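Local structure of putative oxidoreductase (Thermus thermophilus, 2ISM) at residues E24-G29 against R54-G59; R96-A99 against N105-V108; D145-V150 against E179-N184; Q266-G271 against A289-V294; S333-D336 against Q340-P343. The protein is a putative oxidoreductase built as a six-bladed beta-propeller that carries a bound calcium ion. All blocks are in the same frame, centred on the assembly; numbering follows the deposited sequence.

Interaction 1. Residues E24-G29 against R54-G59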
# COMPACT_ATOMS: atom_id res chain seq x y z
N GLU B 24 12.03 -7.77 -5.43
CA GLU B 24 12.41 -9.17 -5.37
C GLU B 24 11.97 -9.80 -6.69
O GLU B 24 10.84 -9.59 -7.14
CB GLU B 24 11.77 -9.89 -4.18
CG GLU B 24 10.27 -10.07 -4.25
CD GLU B 24 9.74 -10.77 -3.02
OE1 GLU B 24 10.19 -11.91 -2.74
OE2 GLU B 24 8.87 -10.20 -2.33
N GLU B 25 12.88 -10.53 -7.31
CA GLU B 25 12.59 -11.18 -8.58
C GLU B 25 11.71 -12.41 -8.39
O GLU B 25 12.02 -13.29 -7.60
CB GLU B 25 13.90 -11.59 -9.27
CG GLU B 25 13.70 -12.45 -10.51
CD GLU B 25 14.99 -12.67 -11.28
OE1 GLU B 25 15.02 -13.58 -12.14
OE2 GLU B 25 15.97 -11.94 -11.02
N VAL B 26 10.61 -12.44 -9.13
CA VAL B 26 9.68 -13.56 -9.07
C VAL B 26 10.11 -14.63 -10.07
O VAL B 26 10.16 -15.81 -9.74
CB VAL B 26 8.24 -13.10 -9.40
CG1 VAL B 26 7.29 -14.29 -9.35
CG2 VAL B 26 7.80 -12.02 -8.41
N VAL B 27 10.44 -14.20 -11.28
CA VAL B 27 10.88 -15.12 -12.33
C VAL B 27 11.50 -14.32 -13.47
O VAL B 27 11.14 -13.17 -13.68
CB VAL B 27 9.69 -15.97 -12.86
CG1 VAL B 27 8.66 -15.08 -13.54
CG2 VAL B 27 10.19 -17.04 -13.83
N GLY B 28 12.44 -14.93 -14.18
CA GLY B 28 13.09 -14.25 -15.29
C GLY B 28 13.26 -15.12 -16.52
O GLY B 28 12.69 -16.21 -16.62
N GLY B 29 14.04 -14.63 -17.48
CA GLY B 29 14.28 -15.36 -18.71
C GLY B 29 13.14 -15.24 -19.70
O GLY B 29 13.11 -15.96 -20.70
N ARG B 54 2.74 -17.98 -20.52
CA ARG B 54 3.40 -18.83 -19.55
C ARG B 54 2.63 -18.90 -18.24
O ARG B 54 1.89 -17.99 -17.89
CB ARG B 54 4.82 -18.32 -19.26
CG ARG B 54 5.66 -18.09 -20.50
CD ARG B 54 5.89 -19.38 -21.27
NE ARG B 54 6.88 -20.24 -20.62
CZ ARG B 54 8.18 -19.98 -20.57
NH1 ARG B 54 8.66 -18.87 -21.13
NH2 ARG B 54 9.01 -20.83 -19.99
N LEU B 55 2.83 -20.00 -17.52
CA LEU B 55 2.21 -20.21 -16.22
C LEU B 55 3.33 -20.36 -15.21
O LEU B 55 4.19 -21.23 -15.36
CB LEU B 55 1.36 -21.49 -16.20
CG LEU B 55 0.92 -21.93 -14.79
CD1 LEU B 55 -0.12 -20.95 -14.25
CD2 LEU B 55 0.34 -23.34 -14.83
N PHE B 56 3.35 -19.49 -14.21
CA PHE B 56 4.36 -19.58 -13.17
C PHE B 56 3.59 -20.01 -11.93
O PHE B 56 2.65 -19.34 -11.50
CB PHE B 56 5.04 -18.24 -12.92
CG PHE B 56 6.18 -18.33 -11.95
CD1 PHE B 56 7.33 -19.06 -12.27
CD2 PHE B 56 6.11 -17.71 -10.71
CE1 PHE B 56 8.38 -19.17 -11.36
CE2 PHE B 56 7.15 -17.82 -9.79
CZ PHE B 56 8.29 -18.56 -10.12
N ARG B 57 3.98 -21.15 -11.36
CA ARG B 57 3.31 -21.69 -10.20
C ARG B 57 4.27 -22.55 -9.40
O ARG B 57 4.96 -23.40 -9.95
CB ARG B 57 2.12 -22.53 -10.65
CG ARG B 57 1.19 -22.99 -9.55
CD ARG B 57 0.26 -24.08 -10.07
NE ARG B 57 -0.78 -24.44 -9.11
CZ ARG B 57 -1.54 -25.52 -9.20
NH1 ARG B 57 -1.38 -26.37 -10.21
NH2 ARG B 57 -2.47 -25.76 -8.28
N GLU B 58 4.31 -22.33 -8.09
CA GLU B 58 5.19 -23.10 -7.22
C GLU B 58 6.62 -23.15 -7.73
O GLU B 58 7.23 -24.22 -7.82
CB GLU B 58 4.63 -24.52 -7.06
CG GLU B 58 3.35 -24.60 -6.25
CD GLU B 58 2.66 -25.94 -6.37
OE1 GLU B 58 3.35 -26.94 -6.69
OE2 GLU B 58 1.43 -26.01 -6.15
N GLY B 59 7.15 -21.98 -8.09
CA GLY B 59 8.51 -21.90 -8.58
C GLY B 59 8.81 -22.54 -9.92
O GLY B 59 9.99 -22.66 -10.29
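Phe56 lays its ring against Val26 and Val27 at the seam of a beta-propeller. Val27 ends strand 23-27, the N-terminal strand that completes the sheet otherwise made by the C-terminal strands. This is the Velcro-like closure of the propeller. Phe56 lies on strand 52-57 of the next blade, so the contact joins first and last blades at the surface. From CB, which points toward residues 24-29, CG runs anti to the backbone N (chi1 -174°) and carries the ring up to the two valines, which both lie on the same side of its plane. Phe56 CD1 lies 3.8 Å from Val27 CG2. Next along, Phe56 CE1 is 3.7 Å from the same Val27 CG2. Val27 CB stands over one face as a CH-pi contact, 3.9 Å from the centroid of the Phe56 ring and shifted toward the rim. Across the ring, Phe56 CD2 is 3.9 Å from Val26 CG1. Phe56 CE2 comes closer to that methyl, at 3.6 Å from Val26 CG1. The two valines thus share the ring, each taking its own pair of carbons. Leu61 of strand 60-66 touches both Val27 and Phe56. Backbone bonds of Val26 and Val27 to Val348 hold strand 23-27 in its sheet. The side-chain contacts here are apolar and CH-pi. At the tip, Phe56 CZ approaches the carbonyl Val26 O obliquely, at 3.3 Å.

Interaction 2. Residues R96-A99 against N105-V108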
# COMPACT_ATOMS: atom_id res chain seq x y z
N ARG B 96 -4.13 -10.03 -29.57
CA ARG B 96 -3.01 -10.45 -30.40
C ARG B 96 -3.07 -9.95 -31.84
O ARG B 96 -4.15 -9.68 -32.38
CB ARG B 96 -2.91 -11.99 -30.44
CG ARG B 96 -4.06 -12.65 -31.20
CD ARG B 96 -3.76 -14.10 -31.55
NE ARG B 96 -4.91 -14.75 -32.18
CZ ARG B 96 -4.91 -16.00 -32.64
NH1 ARG B 96 -3.82 -16.75 -32.56
NH2 ARG B 96 -6.02 -16.50 -33.18
N THR B 97 -1.90 -9.84 -32.45
CA THR B 97 -1.79 -9.44 -33.85
C THR B 97 -1.67 -10.77 -34.58
O THR B 97 -0.80 -11.59 -34.26
CB THR B 97 -0.51 -8.61 -34.11
OG1 THR B 97 -0.35 -7.62 -33.09
CG2 THR B 97 -0.59 -7.92 -35.47
N VAL B 98 -2.54 -11.02 -35.55
CA VAL B 98 -2.50 -12.27 -36.29
C VAL B 98 -2.35 -12.01 -37.79
O VAL B 98 -2.78 -10.97 -38.29
CB VAL B 98 -3.77 -13.13 -36.02
CG1 VAL B 98 -4.97 -12.53 -36.74
CG2 VAL B 98 -3.54 -14.57 -36.44
N ALA B 99 -1.73 -12.95 -38.50
CA ALA B 99 -1.51 -12.81 -39.94
C ALA B 99 -2.32 -13.79 -40.78
O ALA B 99 -2.60 -13.53 -41.95
CB ALA B 99 -0.02 -12.96 -40.25
N ASN B 105 -5.36 -6.98 -35.78
CA ASN B 105 -5.32 -7.23 -34.34
C ASN B 105 -6.71 -7.75 -33.95
O ASN B 105 -7.71 -7.47 -34.62
CB ASN B 105 -4.97 -5.96 -33.56
CG ASN B 105 -3.48 -5.64 -33.60
OD1 ASN B 105 -3.04 -4.62 -34.14
ND2 ASN B 105 -2.69 -6.53 -33.01
N GLN B 106 -6.77 -8.51 -32.87
CA GLN B 106 -8.03 -9.06 -32.41
C GLN B 106 -7.93 -9.44 -30.95
O GLN B 106 -6.84 -9.57 -30.39
CB GLN B 106 -8.38 -10.32 -33.21
CG GLN B 106 -7.26 -11.34 -33.26
CD GLN B 106 -7.66 -12.66 -33.89
OE1 GLN B 106 -8.38 -12.70 -34.89
NE2 GLN B 106 -7.19 -13.75 -33.31
N VAL B 107 -9.09 -9.60 -30.33
CA VAL B 107 -9.17 -10.02 -28.95
C VAL B 107 -9.75 -11.42 -29.06
O VAL B 107 -10.80 -11.61 -29.68
CB VAL B 107 -10.13 -9.16 -28.11
CG1 VAL B 107 -10.30 -9.79 -26.73
CG2 VAL B 107 -9.58 -7.74 -27.98
N VAL B 108 -9.06 -12.39 -28.48
CA VAL B 108 -9.53 -13.76 -28.51
C VAL B 108 -9.79 -14.21 -27.08
O VAL B 108 -9.45 -13.51 -26.13
CB VAL B 108 -8.50 -14.71 -29.17
CG1 VAL B 108 -8.32 -14.34 -30.63
CG2 VAL B 108 -7.17 -14.64 -28.43
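Arg96 and Gln106 lie side by side on one face of a beta hairpin, their side chains pointing the same way. The hairpin joins strands 92-98 and 104-112, the two middle strands of a four-stranded propeller blade. Their backbones form an antiparallel hydrogen-bonded pair. Arg96 N gives its hydrogen to Gln106 O at 2.9 Å, and the bond is nearly straight (168°). Gln106 N returns a bond to Arg96 O, also 2.9 Å. Both side chains start with CG between the backbone N and the carbonyl carbon (chi1 69° for Arg96). Both then run extended, so they leave the sheet together. This brings the Gln106 amide to the edge of the guanidinium, with the two planes 39° apart. Val108 CG1 adds an apolar neighbour, 3.8 Å from Arg96 NE. Val98 closes in from its own strand: its CG2 sits over the centre of the guanidinium, while its CG1 is 3.9 Å from Gln106 CD. Arg96 NH1 has a weak bond to Ser68 O. On the other face, Thr97 and Asn105 form the non-hydrogen-bonded pair, their CA atoms 4.2 Å apart. Thr97 OG1 is hydrogen-bonded to Gly76 N, which ties the hairpin to the loop that leads into strand 77-82. Thr97 CG2, anti to the backbone N, faces the Asn105 side chain, with CG2 4.1 Å from Asn105 CG.

Interaction 3. Residues D145-V150 against E179-N184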
# COMPACT_ATOMS: atom_id res chain seq x y z
N ASP B 145 -17.07 -2.04 -13.77
CA ASP B 145 -18.40 -2.27 -14.30
C ASP B 145 -18.53 -3.66 -14.93
O ASP B 145 -19.58 -4.01 -15.47
CB ASP B 145 -18.75 -1.20 -15.34
CG ASP B 145 -17.71 -1.09 -16.45
OD1 ASP B 145 -16.82 -1.96 -16.53
OD2 ASP B 145 -17.79 -0.12 -17.23
N GLY B 146 -17.46 -4.44 -14.87
CA GLY B 146 -17.48 -5.78 -15.42
C GLY B 146 -17.35 -5.84 -16.94
O GLY B 146 -17.50 -6.90 -17.54
N MET B 147 -17.07 -4.70 -17.56
CA MET B 147 -16.94 -4.64 -19.01
C MET B 147 -15.49 -4.76 -19.45
O MET B 147 -14.57 -4.44 -18.70
CB MET B 147 -17.55 -3.35 -19.55
CG MET B 147 -19.01 -3.18 -19.15
SD MET B 147 -20.06 -4.51 -19.80
CE MET B 147 -21.28 -3.60 -20.59
N LEU B 148 -15.29 -5.20 -20.69
CA LEU B 148 -13.95 -5.37 -21.24
C LEU B 148 -13.47 -4.12 -21.97
O LEU B 148 -14.07 -3.70 -22.96
CB LEU B 148 -13.92 -6.56 -22.21
CG LEU B 148 -12.60 -6.77 -22.96
CD1 LEU B 148 -11.48 -7.01 -21.97
CD2 LEU B 148 -12.74 -7.96 -23.90
N TYR B 149 -12.39 -3.53 -21.48
CA TYR B 149 -11.81 -2.34 -22.09
C TYR B 149 -10.60 -2.75 -22.91
O TYR B 149 -9.78 -3.55 -22.47
CB TYR B 149 -11.40 -1.34 -21.00
CG TYR B 149 -12.58 -0.69 -20.31
CD1 TYR B 149 -12.90 0.65 -20.55
CD2 TYR B 149 -13.39 -1.41 -19.43
CE1 TYR B 149 -13.98 1.26 -19.92
CE2 TYR B 149 -14.48 -0.81 -18.79
CZ TYR B 149 -14.77 0.53 -19.04
OH TYR B 149 -15.83 1.14 -18.40
N VAL B 150 -10.49 -2.17 -24.11
CA VAL B 150 -9.41 -2.50 -25.04
C VAL B 150 -8.76 -1.26 -25.64
O VAL B 150 -9.46 -0.40 -26.17
CB VAL B 150 -9.97 -3.33 -26.22
CG1 VAL B 150 -8.83 -3.83 -27.11
CG2 VAL B 150 -10.82 -4.49 -25.69
N GLU B 179 -19.87 -8.06 -27.38
CA GLU B 179 -20.82 -7.10 -27.92
C GLU B 179 -20.52 -5.69 -27.41
O GLU B 179 -19.93 -5.53 -26.34
CB GLU B 179 -22.24 -7.49 -27.52
CG GLU B 179 -22.75 -8.75 -28.21
CD GLU B 179 -22.90 -8.57 -29.71
OE1 GLU B 179 -23.71 -7.71 -30.12
OE2 GLU B 179 -22.22 -9.29 -30.47
N PRO B 180 -20.91 -4.66 -28.18
CA PRO B 180 -20.67 -3.29 -27.74
C PRO B 180 -21.35 -3.16 -26.37
O PRO B 180 -22.48 -3.61 -26.20
CB PRO B 180 -21.38 -2.46 -28.81
CG PRO B 180 -21.20 -3.29 -30.03
CD PRO B 180 -21.50 -4.68 -29.53
N ALA B 181 -20.66 -2.56 -25.42
CA ALA B 181 -21.20 -2.40 -24.07
C ALA B 181 -22.42 -1.49 -24.03
O ALA B 181 -22.43 -0.42 -24.63
CB ALA B 181 -20.12 -1.85 -23.14
N PRO B 182 -23.48 -1.91 -23.32
CA PRO B 182 -24.66 -1.04 -23.28
C PRO B 182 -24.29 0.30 -22.64
O PRO B 182 -23.49 0.35 -21.71
CB PRO B 182 -25.66 -1.84 -22.45
CG PRO B 182 -24.79 -2.73 -21.60
CD PRO B 182 -23.71 -3.15 -22.57
N GLY B 183 -24.86 1.37 -23.16
CA GLY B 183 -24.55 2.68 -22.63
C GLY B 183 -23.34 3.32 -23.28
O GLY B 183 -22.95 4.42 -22.91
N ASN B 184 -22.72 2.63 -24.25
CA ASN B 184 -21.57 3.20 -24.94
C ASN B 184 -22.00 4.52 -25.58
O ASN B 184 -23.13 4.66 -26.05
CB ASN B 184 -21.01 2.24 -25.99
CG ASN B 184 -19.87 1.37 -25.46
OD1 ASN B 184 -19.26 0.61 -26.21
ND2 ASN B 184 -19.58 1.49 -24.17
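Met147 turns its terminal methyl toward Ala181 and the ring of Pro182. Its CB bond points at residues 179-184, and the chain then bends at chi2 and chi3. CE alone does the touching. The Pro182 ring lies across the end of the methionine. CE comes too near Pro182 CD to be believed, so the exact place of the methyl is doubtful. Met147 CE also meets Ala181 CB, whose bond points back toward residues 145-150, at 3.3 Å, a value that shares the doubt over CE. The contact packs the long loop after strand 170-174 against the turn that enters strand 148-151, within one propeller blade. Each side is shaped locally. On the first, Asp145 OD1 accepts from Met147 N at 2.9 Å, which makes an Asx turn. The donor comes from above the carboxylate plane, 50° out of it. The other oxygen, Asp145 OD2, takes the hydroxyl of Tyr149 at 2.6 Å on its syn side. Arg173 forms a salt bridge to the same OD2. Tyr149 is further held edge-to-face by Trp209 and Tyr197. On the second side, residues 181-184 form a type II turn, closed by Asn184 N to Ala181 O at 3.1 Å. Gly183 takes the positive phi of that turn. Ala181 is also bonded through its backbone to Arg173. The contact itself is purely apolar. An apolar touch gives little directional preference, so the geometry is probably set by the polar bonds on each flank, with Arg173 linked to both.

Interaction 4. Residues Q266-G271 against A289-V294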
# COMPACT_ATOMS: atom_id res chain seq x y z
N GLN B 266 9.53 16.63 -22.16
CA GLN B 266 10.57 15.64 -22.40
C GLN B 266 10.05 14.22 -22.19
O GLN B 266 9.55 13.88 -21.12
CB GLN B 266 11.76 15.90 -21.47
CG GLN B 266 11.51 15.55 -20.02
CD GLN B 266 10.27 16.22 -19.47
OE1 GLN B 266 10.34 17.32 -18.92
NE2 GLN B 266 9.12 15.57 -19.61
N GLY B 267 10.16 13.40 -23.23
CA GLY B 267 9.28 12.26 -23.39
C GLY B 267 9.51 11.19 -22.35
O GLY B 267 10.65 10.94 -21.95
N PHE B 268 8.43 10.55 -21.91
CA PHE B 268 8.53 9.39 -21.03
C PHE B 268 7.61 8.27 -21.50
O PHE B 268 6.55 8.03 -20.91
CB PHE B 268 8.20 9.78 -19.59
CG PHE B 268 8.36 8.66 -18.60
CD1 PHE B 268 9.60 8.36 -18.07
CD2 PHE B 268 7.27 7.90 -18.21
CE1 PHE B 268 9.76 7.33 -17.17
CE2 PHE B 268 7.42 6.87 -17.30
CZ PHE B 268 8.66 6.58 -16.78
N PRO B 269 8.02 7.57 -22.55
CA PRO B 269 7.17 6.54 -23.17
C PRO B 269 6.69 5.52 -22.15
O PRO B 269 7.50 4.77 -21.61
CB PRO B 269 8.12 5.89 -24.18
CG PRO B 269 9.09 6.96 -24.53
CD PRO B 269 9.28 7.76 -23.28
N PRO B 270 5.39 5.49 -21.90
CA PRO B 270 4.83 4.64 -20.85
C PRO B 270 4.34 3.25 -21.23
O PRO B 270 3.92 2.99 -22.35
CB PRO B 270 3.67 5.49 -20.34
CG PRO B 270 3.12 6.02 -21.62
CD PRO B 270 4.37 6.41 -22.42
N GLY B 271 4.41 2.36 -20.24
CA GLY B 271 3.90 1.02 -20.40
C GLY B 271 2.54 1.15 -19.74
O GLY B 271 1.82 2.13 -19.96
N ALA B 289 12.23 3.43 -15.82
CA ALA B 289 11.91 3.71 -14.44
C ALA B 289 10.43 3.59 -14.16
O ALA B 289 9.61 3.62 -15.08
CB ALA B 289 12.38 5.12 -14.08
N LEU B 290 10.10 3.44 -12.88
CA LEU B 290 8.71 3.36 -12.45
C LEU B 290 8.47 4.67 -11.73
O LEU B 290 9.10 4.95 -10.71
CB LEU B 290 8.53 2.19 -11.47
CG LEU B 290 7.11 2.03 -10.90
CD1 LEU B 290 6.14 1.65 -12.02
CD2 LEU B 290 7.13 0.96 -9.83
N LEU B 291 7.57 5.50 -12.26
CA LEU B 291 7.29 6.78 -11.64
C LEU B 291 6.03 6.74 -10.79
O LEU B 291 5.10 5.97 -11.06
CB LEU B 291 7.15 7.87 -12.71
CG LEU B 291 8.36 8.07 -13.63
CD1 LEU B 291 8.09 9.23 -14.57
CD2 LEU B 291 9.61 8.33 -12.81
N ARG B 292 6.03 7.55 -9.74
CA ARG B 292 4.91 7.66 -8.82
C ARG B 292 4.32 9.05 -9.00
O ARG B 292 5.03 10.05 -8.85
CB ARG B 292 5.41 7.48 -7.38
CG ARG B 292 4.34 7.66 -6.32
CD ARG B 292 4.93 7.77 -4.91
NE ARG B 292 5.55 6.52 -4.47
CZ ARG B 292 6.86 6.34 -4.35
NH1 ARG B 292 7.71 7.32 -4.64
NH2 ARG B 292 7.33 5.16 -3.94
N LEU B 293 3.04 9.12 -9.35
CA LEU B 293 2.37 10.40 -9.53
C LEU B 293 1.50 10.67 -8.30
O LEU B 293 0.59 9.90 -8.00
CB LEU B 293 1.51 10.40 -10.79
CG LEU B 293 2.18 10.69 -12.14
CD1 LEU B 293 3.30 9.71 -12.41
CD2 LEU B 293 1.13 10.61 -13.24
N VAL B 294 1.80 11.75 -7.59
CA VAL B 294 1.04 12.12 -6.41
C VAL B 294 -0.11 13.01 -6.85
O VAL B 294 0.10 14.09 -7.39
CB VAL B 294 1.92 12.88 -5.39
CG1 VAL B 294 1.14 13.14 -4.12
CG2 VAL B 294 3.18 12.07 -5.09
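Phe268 contributes the most buried surface here, and Leu291 sits squarely on its ring. The two side chains come from opposite directions. Leu291 CD1 lies over the centre of one ring face, 3.5 Å from the centroid of the Phe268 ring and 13° off its normal. This is a well-centred CH-pi contact. Leu291 CG follows behind the methyl, 3.5 Å from Phe268 CZ. Phe268 reaches this far because CG is anti to the backbone N (chi1 -176°), so the ring extends away from its loop. That loop leads into strand 270-276, the first strand of a four-stranded blade of the beta-propeller, while Leu291 belongs to strand 289-298, the third. The ring bridges the two past strand 279-284, whose Val282 is bonded by backbone to Leu291. Trp264, on the last strand of the preceding blade, meets the Phe268 ring with planes at about 40°, and Thr309 of strand 301-312 touches Leu291. Ala289 is the third partner, through its backbone. Its carbonyl lies near the ring plane, with Ala289 O at the edge 3.5 Å from Phe268 CZ, where it faces the slightly positive rim.

Interaction 5. Residues S333-D336 against Q340-P343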
# COMPACT_ATOMS: atom_id res chain seq x y z
N SER B 333 11.14 -4.94 -20.02
CA SER B 333 10.97 -5.08 -21.46
C SER B 333 12.25 -5.02 -22.27
O SER B 333 12.23 -4.85 -23.49
CB SER B 333 9.88 -4.10 -21.92
OG SER B 333 9.45 -4.38 -23.23
N ASN B 334 13.38 -5.17 -21.57
CA ASN B 334 14.70 -5.12 -22.19
C ASN B 334 14.96 -5.92 -23.46
O ASN B 334 15.89 -5.61 -24.21
CB ASN B 334 15.74 -5.49 -21.14
CG ASN B 334 15.63 -4.62 -19.91
OD1 ASN B 334 15.62 -5.11 -18.78
ND2 ASN B 334 15.55 -3.32 -20.13
N ARG B 335 14.13 -6.92 -23.71
CA ARG B 335 14.30 -7.75 -24.90
C ARG B 335 13.31 -7.44 -26.02
O ARG B 335 13.16 -8.24 -26.95
CB ARG B 335 14.20 -9.23 -24.50
CG ARG B 335 15.23 -9.66 -23.47
CD ARG B 335 15.03 -11.09 -23.01
NE ARG B 335 15.15 -12.05 -24.10
CZ ARG B 335 14.92 -13.35 -23.98
NH1 ARG B 335 14.55 -13.86 -22.81
NH2 ARG B 335 15.05 -14.16 -25.04
N ASP B 336 12.66 -6.28 -25.96
CA ASP B 336 11.69 -5.93 -26.99
C ASP B 336 12.30 -5.29 -28.24
O ASP B 336 11.57 -4.82 -29.12
CB ASP B 336 10.60 -5.00 -26.42
CG ASP B 336 11.13 -3.64 -25.99
OD1 ASP B 336 12.27 -3.28 -26.38
OD2 ASP B 336 10.40 -2.93 -25.28
N GLN B 340 18.74 -2.92 -23.83
CA GLN B 340 19.99 -3.65 -23.67
C GLN B 340 19.66 -4.94 -22.94
O GLN B 340 19.18 -4.91 -21.81
CB GLN B 340 20.99 -2.83 -22.85
CG GLN B 340 21.27 -1.45 -23.42
CD GLN B 340 22.16 -0.63 -22.51
OE1 GLN B 340 21.80 -0.32 -21.37
NE2 GLN B 340 23.34 -0.27 -23.00
N VAL B 341 19.90 -6.07 -23.60
CA VAL B 341 19.61 -7.36 -23.00
C VAL B 341 20.75 -7.85 -22.12
O VAL B 341 21.91 -7.88 -22.54
CB VAL B 341 19.33 -8.42 -24.08
CG1 VAL B 341 19.01 -9.76 -23.43
CG2 VAL B 341 18.16 -7.97 -24.96
N ARG B 342 20.42 -8.22 -20.89
CA ARG B 342 21.40 -8.72 -19.95
C ARG B 342 20.91 -10.07 -19.41
O ARG B 342 19.73 -10.38 -19.48
CB ARG B 342 21.60 -7.73 -18.80
CG ARG B 342 22.27 -6.42 -19.23
CD ARG B 342 22.92 -5.76 -18.04
NE ARG B 342 23.90 -6.65 -17.43
CZ ARG B 342 24.43 -6.47 -16.22
NH1 ARG B 342 25.32 -7.34 -15.75
NH2 ARG B 342 24.05 -5.44 -15.47
N PRO B 343 21.83 -10.88 -18.86
CA PRO B 343 21.51 -12.20 -18.30
C PRO B 343 20.27 -12.25 -17.42
O PRO B 343 20.08 -11.41 -16.54
CB PRO B 343 22.78 -12.55 -17.53
CG PRO B 343 23.83 -11.97 -18.41
CD PRO B 343 23.27 -10.60 -18.72
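Val341 rests its two methyls against the turn that carries Asn334 and Arg335. Both segments belong to the loop between strands 328-332 and 348-351, in the blade that closes the beta-propeller. In the first shell, Val341 CG2 is 3.4 Å from the backbone oxygen Asn334 O. The same methyl is 3.7 Å from Arg335 CG, and Val341 CG1 is 3.8 Å from that carbon. The valine thus straddles the aliphatic root of the arginine, the two side chains crossing at a slant. Asn334 supplies the other touch: its CB lies 3.6 Å from Gln340 O. The contact is van der Waals throughout, partly buried, and Val341 itself is exposed. One step out, residues 333-336 form a type I turn. Asp336 N closes it onto Ser333 O at 2.9 Å. Arg335 N is bonded to Asp346 OD2, which fixes the backbone beneath the arginine. Arg335 CG stands anti to the carbonyl carbon (chi1 -59°), which leads the chain past Val341. On the other side, Asp345 OD2 accepts from Arg342 N and pins the 340-343 segment. Further out, Asp336 OD2 forms salt bridges with Arg316 and Arg318. Arg318 NE also bonds Ser333 OG. The turn is tied across its mouth as well: Ser333 OG gives its hydrogen to Asp336 OD2 at 2.7 Å, from 44° above the carboxylate plane.

In the fold
The five contacts are spread round one propeller. Interactions 1 and 5 both belong to the closure region, their centres 17 Å apart. They touch where Arg335 NH1 makes a weak bond to Gly29 O at 3.3 Å. Interactions 2 and 3 lie in successive blades, with centres 19 Å apart. Their strands pack directly, Val107 CG2 lying 4.1 Å from Val150 CG1. Interaction 4 does not touch interaction 5, whose centre is 19 Å away; their nearest atoms are about 8 Å apart. Interactions 3 and 5 are farthest apart, at 36 Å between centres. The calcium ion is bound by Glu233 and Tyr243, outside all five contacts. Pro269 and Pro270, in interaction 4, touch Asp232, next to Glu233.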